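Local coordinates for protein Vpx (Simian immunodeficiency virus, PDB 4CC9) that redirects the host CUL4A-DDB1 ubiquitin ligase, through direct binding to DCAF-1, to destroy the restriction factor SAMHD1, and aids infection of non-dividing cells, at residues A43-L47 / A85-H89. Residues are numbered along the deposited sequence; the frame is centred on the assembly and turned at random.
Sequences AVNHL and AMFMH. With ZN (zinc ion), chain F.
His46 and His89 meet through a shared zinc ion, a compact example of a metal fastening a loop to a helix. His46 ND1 lies 2.0 Å from the zinc and His89 NE2 2.1 Å from it, each imidazole using a different nitrogen, while Cys94 and Cys96, just beyond helix 71-91, complete the His2Cys2 site. The first torsion of His89 sets CG anti to the backbone N (chi1 174°), which places the ring where NE2 can reach the zinc. The two ligating nitrogens, His46 ND1 and His89 NE2, are 3.3 Å apart, brought close by the ion and not by a hydrogen bond.

The rings themselves meet obliquely, their planes at 69°. A CH-pi contact accompanies the coordination: the CB of His46 sits over one face of the His89 ring, 3.9 Å from its centroid and shifted toward the rim.

Apolar contacts lie beside the metal site. Met86, bent at its second and third torsions, places SD 4.0 Å from Ala43 CB and equally near Leu47 CD1. Leu47 spans one turn of the helix, with CD1 against the Ala85 methyl and CD2 4.0 Å from His89 CB.

Backbone bonds shape the loop: Ala43 O, at the end of helix 25-43, accepts from both His46 N and Leu47 N. Ala43 also packs on Ile52 of helix 49-66, while Met86 touches an aromatic side chain of another protein's chain. With one ligand from the loop between helices 25-43 and 49-66 and three from the end of helix 71-91 and beyond, the zinc acts as a cross-link, and the fold here probably depends on it as well as on the apolar contacts.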
ATOM      1  N   ALA B  43     -12.773  14.383   3.589  1.00 22.41           N
ATOM      2  CA  ALA B  43     -11.656  14.848   4.412  1.00 22.92           C
ATOM      3  C   ALA B  43     -12.065  15.678   5.626  1.00 32.72           C
ATOM      4  O   ALA B  43     -11.325  15.722   6.609  1.00 38.28           O
ATOM      5  CB  ALA B  43     -10.652  15.617   3.573  1.00 13.39           C
ATOM      6  N   VAL B  44     -13.220  16.341   5.566  1.00 30.05           N
ATOM      7  CA  VAL B  44     -13.651  17.153   6.709  1.00 32.04           C
ATOM      8  C   VAL B  44     -14.062  16.290   7.907  1.00 41.33           C
ATOM      9  O   VAL B  44     -14.212  16.803   9.005  1.00 49.97           O
ATOM     10  CB  VAL B  44     -14.767  18.192   6.363  1.00 25.73           C
ATOM     11  CG1 VAL B  44     -14.212  19.343   5.531  1.00 25.09           C
ATOM     12  CG2 VAL B  44     -15.947  17.533   5.649  1.00 24.26           C
ATOM     13  N   ASN B  45     -14.220  14.984   7.704  1.00 44.02           N
ATOM     14  CA  ASN B  45     -14.474  14.070   8.820  1.00 39.35           C
ATOM     15  C   ASN B  45     -13.199  13.488   9.439  1.00 40.19           C
ATOM     16  O   ASN B  45     -13.275  12.675  10.356  1.00 47.97           O
ATOM     17  CB  ASN B  45     -15.375  12.911   8.381  1.00 37.80           C
ATOM     18  CG  ASN B  45     -16.726  13.379   7.873  1.00 47.91           C
ATOM     19  OD1 ASN B  45     -17.236  14.412   8.300  1.00 53.92           O
ATOM     20  ND2 ASN B  45     -17.316  12.611   6.961  1.00 47.82           N
ATOM     21  N   HIS B  46     -12.033  13.891   8.937  1.00 33.85           N
ATOM     22  CA  HIS B  46     -10.767  13.327   9.410  1.00 26.81           C
ATOM     23  C   HIS B  46      -9.728  14.403   9.685  1.00 32.60           C
ATOM     24  O   HIS B  46      -8.933  14.284  10.612  1.00 38.89           O
ATOM     25  CB  HIS B  46     -10.185  12.349   8.382  1.00 20.67           C
ATOM     26  CG  HIS B  46     -11.055  11.162   8.116  1.00 33.41           C
ATOM     27  ND1 HIS B  46     -10.969   9.993   8.850  1.00 40.40           N
ATOM     28  CD2 HIS B  46     -12.022  10.957   7.194  1.00 36.40           C
ATOM     29  CE1 HIS B  46     -11.849   9.124   8.392  1.00 40.98           C
ATOM     30  NE2 HIS B  46     -12.502   9.682   7.389  1.00 44.39           N
ATOM     31  N   LEU B  47      -9.717  15.441   8.855  1.00 29.60           N
ATOM     32  CA  LEU B  47      -8.689  16.469   8.943  1.00 26.85           C
ATOM     33  C   LEU B  47      -9.333  17.752   9.433  1.00 27.55           C
ATOM     34  O   LEU B  47     -10.529  17.962   9.213  1.00 28.28           O
ATOM     35  CB  LEU B  47      -8.036  16.691   7.572  1.00 27.14           C
ATOM     36  CG  LEU B  47      -7.567  15.428   6.836  1.00 30.70           C
ATOM     37  CD1 LEU B  47      -6.997  15.766   5.484  1.00 30.40           C
ATOM     38  CD2 LEU B  47      -6.537  14.663   7.662  1.00 29.56           C
ATOM     39  N   ALA B  85      -2.255  13.733   2.101  1.00 19.80           N
ATOM     40  CA  ALA B  85      -2.651  14.015   3.479  1.00 20.25           C
ATOM     41  C   ALA B  85      -3.542  12.889   4.005  1.00 20.80           C
ATOM     42  O   ALA B  85      -3.368  12.423   5.134  1.00 21.48           O
ATOM     43  CB  ALA B  85      -3.377  15.376   3.578  1.00  5.80           C
ATOM     44  N   MET B  86      -4.482  12.433   3.182  1.00 15.53           N
ATOM     45  CA  MET B  86      -5.401  11.372   3.612  1.00 13.85           C
ATOM     46  C   MET B  86      -4.652  10.062   3.816  1.00 22.12           C
ATOM     47  O   MET B  86      -4.921   9.335   4.772  1.00 20.83           O
ATOM     48  CB  MET B  86      -6.537  11.174   2.606  1.00 13.60           C
ATOM     49  CG  MET B  86      -7.565  12.285   2.629  1.00 19.04           C
ATOM     50  SD  MET B  86      -8.467  12.305   4.191  1.00 44.99           S
ATOM     51  CE  MET B  86      -9.403  10.776   4.047  1.00 37.30           C
ATOM     52  N   PHE B  87      -3.708   9.777   2.918  1.00 17.68           N
ATOM     53  CA  PHE B  87      -2.852   8.597   3.040  1.00 14.63           C
ATOM     54  C   PHE B  87      -2.115   8.619   4.378  1.00 20.55           C
ATOM     55  O   PHE B  87      -2.051   7.612   5.076  1.00 18.32           O
ATOM     56  CB  PHE B  87      -1.853   8.562   1.879  1.00 11.74           C
ATOM     57  CG  PHE B  87      -0.761   7.520   2.012  1.00  5.49           C
ATOM     58  CD1 PHE B  87      -0.969   6.204   1.597  1.00 15.85           C
ATOM     59  CD2 PHE B  87       0.492   7.869   2.497  1.00 14.70           C
ATOM     60  CE1 PHE B  87       0.058   5.231   1.688  1.00 10.05           C
ATOM     61  CE2 PHE B  87       1.530   6.917   2.588  1.00 14.59           C
ATOM     62  CZ  PHE B  87       1.310   5.595   2.179  1.00 16.95           C
ATOM     63  N   MET B  88      -1.547   9.762   4.735  1.00 24.41           N
ATOM     64  CA  MET B  88      -0.821   9.847   5.995  1.00 27.66           C
ATOM     65  C   MET B  88      -1.757   9.642   7.190  1.00 29.76           C
ATOM     66  O   MET B  88      -1.407   8.955   8.153  1.00 29.65           O
ATOM     67  CB  MET B  88      -0.065  11.175   6.097  1.00 21.99           C
ATOM     68  CG  MET B  88       1.161  11.228   5.170  1.00 29.51           C
ATOM     69  SD  MET B  88       2.131  12.755   5.264  1.00 34.19           S
ATOM     70  CE  MET B  88       0.988  13.932   4.552  1.00 49.50           C
ATOM     71  N   HIS B  89      -2.960  10.203   7.115  1.00 20.18           N
ATOM     72  CA  HIS B  89      -3.912  10.065   8.221  1.00 26.63           C
ATOM     73  C   HIS B  89      -4.325   8.610   8.444  1.00 29.14           C
ATOM     74  O   HIS B  89      -4.399   8.149   9.581  1.00 35.78           O
ATOM     75  CB  HIS B  89      -5.150  10.936   7.991  1.00 21.27           C
ATOM     76  CG  HIS B  89      -6.227  10.742   9.012  1.00 24.79           C
ATOM     77  ND1 HIS B  89      -6.220  11.392  10.232  1.00 33.20           N
ATOM     78  CD2 HIS B  89      -7.344   9.986   8.992  1.00 28.42           C
ATOM     79  CE1 HIS B  89      -7.291  11.037  10.919  1.00 30.43           C
ATOM     80  NE2 HIS B  89      -7.991  10.182  10.195  1.00 34.77           N
TER
HETATM   81 ZN    ZN F1112      -9.954   9.631  10.525  1.00 43.85          ZN